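Alpha-1,2-mannosidase (Bacteroides thetaiotaomicron, PDB 2WW2) hydrolyses alpha-mannosides with inversion of anomeric configuration, as a calcium-dependent glycoside hydrolase of family GH92. Local coordinates at residues A225-F237 with N246-L258. Numbering follows the deposited sequence.
Sequences AGEKLTIRTASSF and NFNREVADADVQL
Strand 229-236 and segment 246-258 run in roughly opposite senses, and the CA atoms of A234, R232 and T230 lie nearest those of F247, V251 and D255. The axes of the strand and of helix 246-250 approach to 7.6 Å at 129°, and A234 CB packs on the helix backbone, 3.6 Å from F247 CA. The F247 side chain, with CG opposite the backbone N (chi1 178°), turns its ring edge to the strand, where R232 O lies in the ring plane; V251 CG2 covers part of one face. At the strand end the N246 amide donates from ND2 to S235 O (2.9 Å), the acceptor lying in the amide plane; E303 also accepts from ND2.

R232 reaches the type II turn V251-A254 with an extended chain from CG to NE. R232 NE donates to A254 O (2.8 Å, 157°), which lies near the guanidinium plane, while T230 CG2 lies over one face. Water 3 links R232 NH2 to D253 O, and a salt bridge from NH1 to E187 ties the group to strand 182-188. Beyond the turn, water 2 joins T230 OG1 to V256 N, and D255 N-caps the next helix by accepting L258 N at OD1 (2.9 Å). Helices 240-250 and 256-271, joined through the type II turn, thus pack back on strand 229-236, consistent with the helical linker between the N-terminal beta-sandwich and the (alpha/alpha)6 barrel of GH92 enzymes.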
ATOM      1  N   ALA A 225      -9.018  42.125 -45.090  1.00 13.71           N
ATOM      2  CA  ALA A 225      -9.189  40.694 -45.329  1.00 14.33           C
ATOM      3  C   ALA A 225      -8.042  40.139 -46.171  1.00 14.35           C
ATOM      4  O   ALA A 225      -7.581  40.787 -47.113  1.00 14.54           O
ATOM      5  CB  ALA A 225     -10.527  40.425 -46.013  1.00 14.55           C
ATOM      6  N   GLY A 226      -7.576  38.940 -45.836  1.00 14.52           N
ATOM      7  CA  GLY A 226      -6.473  38.334 -46.574  1.00 14.27           C
ATOM      8  C   GLY A 226      -5.103  38.695 -46.024  1.00 14.47           C
ATOM      9  O   GLY A 226      -4.119  38.038 -46.349  1.00 14.72           O
ATOM     10  N   GLU A 227      -5.023  39.738 -45.200  1.00 13.52           N
ATOM     11  CA  GLU A 227      -3.737  40.147 -44.637  1.00 13.15           C
ATOM     12  C   GLU A 227      -3.596  39.679 -43.186  1.00 12.71           C
ATOM     13  O   GLU A 227      -4.577  39.339 -42.549  1.00 12.59           O
ATOM     14  CB  GLU A 227      -3.536  41.670 -44.738  1.00 13.01           C
ATOM     15  CG  GLU A 227      -3.462  42.190 -46.182  1.00 13.56           C
ATOM     16  CD  GLU A 227      -3.032  43.656 -46.263  1.00 15.31           C
ATOM     17  OE1 GLU A 227      -2.604  44.244 -45.241  1.00 14.01           O
ATOM     18  OE2 GLU A 227      -3.125  44.229 -47.359  1.00 14.95           O
ATOM     19  N   LYS A 228      -2.369  39.653 -42.683  1.00 12.14           N
ATOM     20  CA  LYS A 228      -2.113  39.227 -41.310  1.00 12.62           C
ATOM     21  C   LYS A 228      -1.347  40.327 -40.601  1.00 11.74           C
ATOM     22  O   LYS A 228      -0.565  41.042 -41.228  1.00 11.68           O
ATOM     23  CB  LYS A 228      -1.315  37.918 -41.276  1.00 12.67           C
ATOM     24  CG  LYS A 228      -2.056  36.729 -41.932  1.00 16.78           C
ATOM     25  CD  LYS A 228      -1.231  35.444 -41.851  1.00 22.26           C
ATOM     26  CE  LYS A 228       0.020  35.540 -42.733  1.00 25.36           C
ATOM     27  NZ  LYS A 228       0.759  34.234 -42.797  1.00 29.77           N
ATOM     28  N   LEU A 229      -1.580  40.458 -39.298  1.00 10.51           N
ATOM     29  CA  LEU A 229      -0.825  41.391 -38.478  1.00  9.73           C
ATOM     30  C   LEU A 229       0.463  40.699 -38.058  1.00  9.87           C
ATOM     31  O   LEU A 229       0.433  39.537 -37.628  1.00 10.69           O
ATOM     32  CB  LEU A 229      -1.626  41.735 -37.213  1.00  9.18           C
ATOM     33  CG  LEU A 229      -0.977  42.703 -36.217  1.00  9.44           C
ATOM     34  CD1 LEU A 229      -0.965  44.132 -36.787  1.00  9.83           C
ATOM     35  CD2 LEU A 229      -1.715  42.654 -34.887  1.00  8.13           C
ATOM     36  N   THR A 230       1.588  41.397 -38.176  1.00  9.44           N
ATOM     37  CA  THR A 230       2.829  40.920 -37.585  1.00  8.25           C
ATOM     38  C   THR A 230       3.133  41.745 -36.340  1.00  8.11           C
ATOM     39  O   THR A 230       2.938  42.960 -36.333  1.00  8.00           O
ATOM     40  CB  THR A 230       4.001  41.044 -38.571  1.00  8.33           C
ATOM     41  OG1 THR A 230       3.766  40.183 -39.688  1.00  6.68           O
ATOM     42  CG2 THR A 230       5.300  40.627 -37.904  1.00  8.23           C
ATOM     43  N   ILE A 231       3.573  41.080 -35.273  1.00  7.65           N
ATOM     44  CA  ILE A 231       4.005  41.777 -34.061  1.00  7.44           C
ATOM     45  C   ILE A 231       5.431  41.342 -33.816  1.00  7.62           C
ATOM     46  O   ILE A 231       5.708  40.145 -33.760  1.00  7.67           O
ATOM     47  CB  ILE A 231       3.193  41.360 -32.819  1.00  7.32           C
ATOM     48  CG1 ILE A 231       1.687  41.413 -33.103  1.00  7.74           C
ATOM     49  CG2 ILE A 231       3.537  42.283 -31.605  1.00  7.06           C
ATOM     50  CD1 ILE A 231       0.811  40.949 -31.919  1.00  5.30           C
ATOM     51  N   ARG A 232       6.334  42.306 -33.670  1.00  7.80           N
ATOM     52  CA  ARG A 232       7.743  42.009 -33.422  1.00  8.38           C
ATOM     53  C   ARG A 232       8.056  42.532 -32.054  1.00  8.66           C
ATOM     54  O   ARG A 232       7.661  43.647 -31.736  1.00  8.78           O
ATOM     55  CB  ARG A 232       8.650  42.728 -34.432  1.00  8.51           C
ATOM     56  CG  ARG A 232       8.358  42.345 -35.871  1.00  9.07           C
ATOM     57  CD  ARG A 232       9.191  43.176 -36.890  1.00  9.80           C
ATOM     58  NE  ARG A 232       8.693  42.850 -38.217  1.00  9.44           N
ATOM     59  CZ  ARG A 232       7.879  43.633 -38.913  1.00 11.76           C
ATOM     60  NH1 ARG A 232       7.530  44.821 -38.436  1.00 10.10           N
ATOM     61  NH2 ARG A 232       7.426  43.229 -40.094  1.00 11.67           N
ATOM     62  N   THR A 233       8.771  41.748 -31.250  1.00  8.14           N
ATOM     63  CA  THR A 233       9.047  42.168 -29.876  1.00  8.26           C
ATOM     64  C   THR A 233      10.419  41.676 -29.378  1.00  8.36           C
ATOM     65  O   THR A 233      10.928  40.647 -29.829  1.00  7.93           O
ATOM     66  CB  THR A 233       7.888  41.725 -28.936  1.00  8.84           C
ATOM     67  OG1 THR A 233       8.054  42.290 -27.634  1.00  9.20           O
ATOM     68  CG2 THR A 233       7.803  40.202 -28.813  1.00  8.17           C
ATOM     69  N   ALA A 234      11.047  42.448 -28.493  1.00  8.18           N
ATOM     70  CA  ALA A 234      12.254  41.998 -27.810  1.00  8.49           C
ATOM     71  C   ALA A 234      12.328  42.713 -26.475  1.00  8.72           C
ATOM     72  O   ALA A 234      11.637  43.714 -26.255  1.00  8.61           O
ATOM     73  CB  ALA A 234      13.516  42.284 -28.642  1.00  8.81           C
ATOM     74  N   SER A 235      13.146  42.187 -25.576  1.00  8.65           N
ATOM     75  CA  SER A 235      13.296  42.793 -24.260  1.00  9.03           C
ATOM     76  C   SER A 235      14.751  42.751 -23.826  1.00  8.65           C
ATOM     77  O   SER A 235      15.591  42.066 -24.439  1.00  8.87           O
ATOM     78  CB  SER A 235      12.410  42.083 -23.217  1.00  8.46           C
ATOM     79  OG  SER A 235      12.969  40.823 -22.848  1.00  9.66           O
ATOM     80  N   SER A 236      15.043  43.474 -22.756  1.00  8.20           N
ATOM     81  CA  SER A 236      16.392  43.523 -22.197  1.00  7.83           C
ATOM     82  C   SER A 236      16.279  43.665 -20.682  1.00  8.14           C
ATOM     83  O   SER A 236      15.320  44.262 -20.186  1.00  7.93           O
ATOM     84  CB  SER A 236      17.164  44.732 -22.763  1.00  7.07           C
ATOM     85  OG  SER A 236      18.437  44.852 -22.148  1.00  7.58           O
ATOM     86  N   PHE A 237      17.261  43.145 -19.953  1.00  7.77           N
ATOM     87  CA  PHE A 237      17.340  43.404 -18.515  1.00  7.80           C
ATOM     88  C   PHE A 237      18.249  44.591 -18.208  1.00  8.13           C
ATOM     89  O   PHE A 237      18.357  45.010 -17.061  1.00  8.51           O
ATOM     90  CB  PHE A 237      17.825  42.149 -17.763  1.00  7.42           C
ATOM     91  CG  PHE A 237      16.801  41.060 -17.713  1.00  7.93           C
ATOM     92  CD1 PHE A 237      15.748  41.123 -16.802  1.00  9.06           C
ATOM     93  CD2 PHE A 237      16.859  39.996 -18.605  1.00  8.60           C
ATOM     94  CE1 PHE A 237      14.771  40.121 -16.759  1.00  8.14           C
ATOM     95  CE2 PHE A 237      15.892  39.006 -18.580  1.00  7.92           C
ATOM     96  CZ  PHE A 237      14.841  39.075 -17.644  1.00  7.61           C
ATOM     97  N   ASN A 246      18.634  44.744 -29.136  1.00  8.81           N
ATOM     98  CA  ASN A 246      18.190  43.353 -29.256  1.00  9.57           C
ATOM     99  C   ASN A 246      17.130  43.218 -30.340  1.00  9.52           C
ATOM    100  O   ASN A 246      17.204  42.316 -31.163  1.00  9.72           O
ATOM    101  CB  ASN A 246      17.622  42.819 -27.931  1.00  8.97           C
ATOM    102  CG  ASN A 246      18.678  42.742 -26.837  1.00  9.12           C
ATOM    103  OD1 ASN A 246      19.869  42.837 -27.119  1.00 10.08           O
ATOM    104  ND2 ASN A 246      18.245  42.556 -25.590  1.00  7.41           N
ATOM    105  N   PHE A 247      16.149  44.122 -30.323  1.00 10.33           N
ATOM    106  CA  PHE A 247      15.075  44.136 -31.331  1.00 10.08           C
ATOM    107  C   PHE A 247      15.658  44.265 -32.737  1.00 10.70           C
ATOM    108  O   PHE A 247      15.303  43.511 -33.657  1.00 10.02           O
ATOM    109  CB  PHE A 247      14.125  45.311 -31.058  1.00  9.95           C
ATOM    110  CG  PHE A 247      12.989  45.451 -32.062  1.00  9.81           C
ATOM    111  CD1 PHE A 247      11.709  44.953 -31.774  1.00  8.60           C
ATOM    112  CD2 PHE A 247      13.190  46.111 -33.267  1.00 10.78           C
ATOM    113  CE1 PHE A 247      10.659  45.095 -32.680  1.00  8.38           C
ATOM    114  CE2 PHE A 247      12.148  46.251 -34.183  1.00  9.55           C
ATOM    115  CZ  PHE A 247      10.878  45.749 -33.884  1.00  8.79           C
ATOM    116  N   ASN A 248      16.560  45.224 -32.905  1.00 10.99           N
ATOM    117  CA  ASN A 248      17.111  45.503 -34.237  1.00 11.64           C
ATOM    118  C   ASN A 248      18.001  44.389 -34.750  1.00 11.68           C
ATOM    119  O   ASN A 248      18.013  44.082 -35.952  1.00 11.54           O
ATOM    120  CB  ASN A 248      17.824  46.853 -34.244  1.00 12.20           C
ATOM    121  CG  ASN A 248      16.847  48.004 -34.268  1.00 15.21           C
ATOM    122  OD1 ASN A 248      15.863  47.975 -35.013  1.00 19.35           O
ATOM    123  ND2 ASN A 248      17.109  49.031 -33.460  1.00 19.53           N
ATOM    124  N   ARG A 249      18.719  43.744 -33.840  1.00 10.65           N
ATOM    125  CA  ARG A 249      19.570  42.655 -34.257  1.00 10.88           C
ATOM    126  C   ARG A 249      18.777  41.393 -34.571  1.00 10.71           C
ATOM    127  O   ARG A 249      19.116  40.671 -35.510  1.00 10.45           O
ATOM    128  CB  ARG A 249      20.621  42.339 -33.197  1.00 11.07           C
ATOM    129  CG  ARG A 249      21.709  41.421 -33.735  1.00 13.21           C
ATOM    130  CD  ARG A 249      22.797  41.161 -32.719  1.00 14.28           C
ATOM    131  NE  ARG A 249      23.561  42.353 -32.347  1.00 14.69           N
ATOM    132  CZ  ARG A 249      23.553  42.908 -31.135  1.00 16.00           C
ATOM    133  NH1 ARG A 249      22.766  42.419 -30.173  1.00 14.99           N
ATOM    134  NH2 ARG A 249      24.317  43.965 -30.886  1.00 15.16           N
ATOM    135  N   GLU A 250      17.730  41.117 -33.789  1.00  9.59           N
ATOM    136  CA  GLU A 250      17.126  39.782 -33.821  1.00  9.37           C
ATOM    137  C   GLU A 250      15.796  39.684 -34.562  1.00  9.34           C
ATOM    138  O   GLU A 250      15.496  38.630 -35.135  1.00  9.58           O
ATOM    139  CB  GLU A 250      16.973  39.206 -32.400  1.00  9.84           C
ATOM    140  CG  GLU A 250      18.303  39.050 -31.631  1.00  9.85           C
ATOM    141  CD  GLU A 250      18.145  38.419 -30.245  1.00 13.10           C
ATOM    142  OE1 GLU A 250      17.144  37.699 -30.020  1.00 10.59           O
ATOM    143  OE2 GLU A 250      19.036  38.652 -29.375  1.00 13.59           O
ATOM    144  N   VAL A 251      14.971  40.727 -34.521  1.00  8.59           N
ATOM    145  CA  VAL A 251      13.610  40.567 -35.076  1.00  9.64           C
ATOM    146  C   VAL A 251      13.154  41.663 -36.048  1.00  9.74           C
ATOM    147  O   VAL A 251      12.139  41.499 -36.738  1.00  9.85           O
ATOM    148  CB  VAL A 251      12.528  40.411 -33.954  1.00  8.66           C
ATOM    149  CG1 VAL A 251      12.691  39.059 -33.210  1.00  8.40           C
ATOM    150  CG2 VAL A 251      12.585  41.594 -32.973  1.00  8.98           C
ATOM    151  N   ALA A 252      13.881  42.776 -36.102  1.00 10.13           N
ATOM    152  CA  ALA A 252      13.467  43.886 -36.965  1.00 10.57           C
ATOM    153  C   ALA A 252      13.228  43.383 -38.382  1.00 11.17           C
ATOM    154  O   ALA A 252      14.023  42.611 -38.898  1.00 11.31           O
ATOM    155  CB  ALA A 252      14.524  45.019 -36.959  1.00 11.37           C
ATOM    156  N   ASP A 253      12.116  43.803 -38.989  1.00 11.75           N
ATOM    157  CA  ASP A 253      11.782  43.473 -40.389  1.00 13.19           C
ATOM    158  C   ASP A 253      11.365  42.029 -40.629  1.00 12.90           C
ATOM    159  O   ASP A 253      11.065  41.663 -41.761  1.00 12.64           O
ATOM    160  CB  ASP A 253      12.938  43.786 -41.340  1.00 13.71           C
ATOM    161  CG  ASP A 253      13.358  45.240 -41.291  1.00 17.05           C
ATOM    162  OD1 ASP A 253      14.580  45.486 -41.242  1.00 21.66           O
ATOM    163  OD2 ASP A 253      12.475  46.126 -41.279  1.00 19.02           O
ATOM    164  N   ALA A 254      11.384  41.191 -39.601  1.00 12.19           N
ATOM    165  CA  ALA A 254      11.106  39.776 -39.834  1.00 11.96           C
ATOM    166  C   ALA A 254       9.617  39.475 -39.786  1.00 11.73           C
ATOM    167  O   ALA A 254       8.849  40.193 -39.129  1.00 11.69           O
ATOM    168  CB  ALA A 254      11.847  38.910 -38.815  1.00 12.01           C
ATOM    169  N   ASP A 255       9.206  38.410 -40.471  1.00 11.56           N
ATOM    170  CA  ASP A 255       7.866  37.862 -40.253  1.00 11.42           C
ATOM    171  C   ASP A 255       8.006  36.552 -39.478  1.00 10.70           C
ATOM    172  O   ASP A 255       9.127  36.121 -39.245  1.00 10.92           O
ATOM    173  CB  ASP A 255       7.105  37.686 -41.566  1.00 11.91           C
ATOM    174  CG  ASP A 255       7.800  36.755 -42.542  1.00 13.72           C
ATOM    175  OD1 ASP A 255       8.737  36.013 -42.172  1.00 13.71           O
ATOM    176  OD2 ASP A 255       7.392  36.767 -43.715  1.00 15.95           O
ATOM    177  N   VAL A 256       6.900  35.931 -39.066  1.00  9.95           N
ATOM    178  CA  VAL A 256       6.990  34.735 -38.220  1.00 10.08           C
ATOM    179  C   VAL A 256       7.675  33.575 -38.952  1.00 10.16           C
ATOM    180  O   VAL A 256       8.406  32.793 -38.346  1.00  9.32           O
ATOM    181  CB  VAL A 256       5.614  34.292 -37.637  1.00  9.67           C
ATOM    182  CG1 VAL A 256       4.731  33.684 -38.718  1.00  9.49           C
ATOM    183  CG2 VAL A 256       5.823  33.274 -36.483  1.00  9.44           C
ATOM    184  N   GLN A 257       7.469  33.492 -40.260  1.00 10.59           N
ATOM    185  CA  GLN A 257       8.103  32.438 -41.061  1.00 11.43           C
ATOM    186  C   GLN A 257       9.629  32.508 -40.985  1.00 10.80           C
ATOM    187  O   GLN A 257      10.303  31.477 -40.905  1.00 10.61           O
ATOM    188  CB  GLN A 257       7.653  32.535 -42.530  1.00 12.72           C
ATOM    189  CG  GLN A 257       6.170  32.134 -42.762  1.00 16.88           C
ATOM    190  CD  GLN A 257       5.144  33.121 -42.173  1.00 21.54           C
ATOM    191  OE1 GLN A 257       5.417  34.334 -42.001  1.00 17.61           O
ATOM    192  NE2 GLN A 257       3.936  32.594 -41.865  1.00 21.23           N
ATOM    193  N   LEU A 258      10.176  33.723 -41.016  1.00 10.44           N
ATOM    194  CA  LEU A 258      11.631  33.894 -40.946  1.00 10.13           C
ATOM    195  C   LEU A 258      12.173  33.417 -39.590  1.00  9.67           C
ATOM    196  O   LEU A 258      13.129  32.636 -39.536  1.00  9.46           O
ATOM    197  CB  LEU A 258      12.048  35.351 -41.186  1.00 10.68           C
ATOM    198  CG  LEU A 258      13.575  35.581 -41.264  1.00 11.47           C
ATOM    199  CD1 LEU A 258      14.154  34.932 -42.515  1.00 15.60           C
ATOM    200  CD2 LEU A 258      13.942  37.079 -41.240  1.00 13.09           C
TER
HETATM  201  O   HOH W   1       2.955  36.158 -41.168  1.00 26.19           O
HETATM  202  O   HOH W   2       4.385  37.459 -39.117  1.00 16.71           O
HETATM  203  O   HOH W   3       8.054  41.332 -42.186  1.00 31.73           O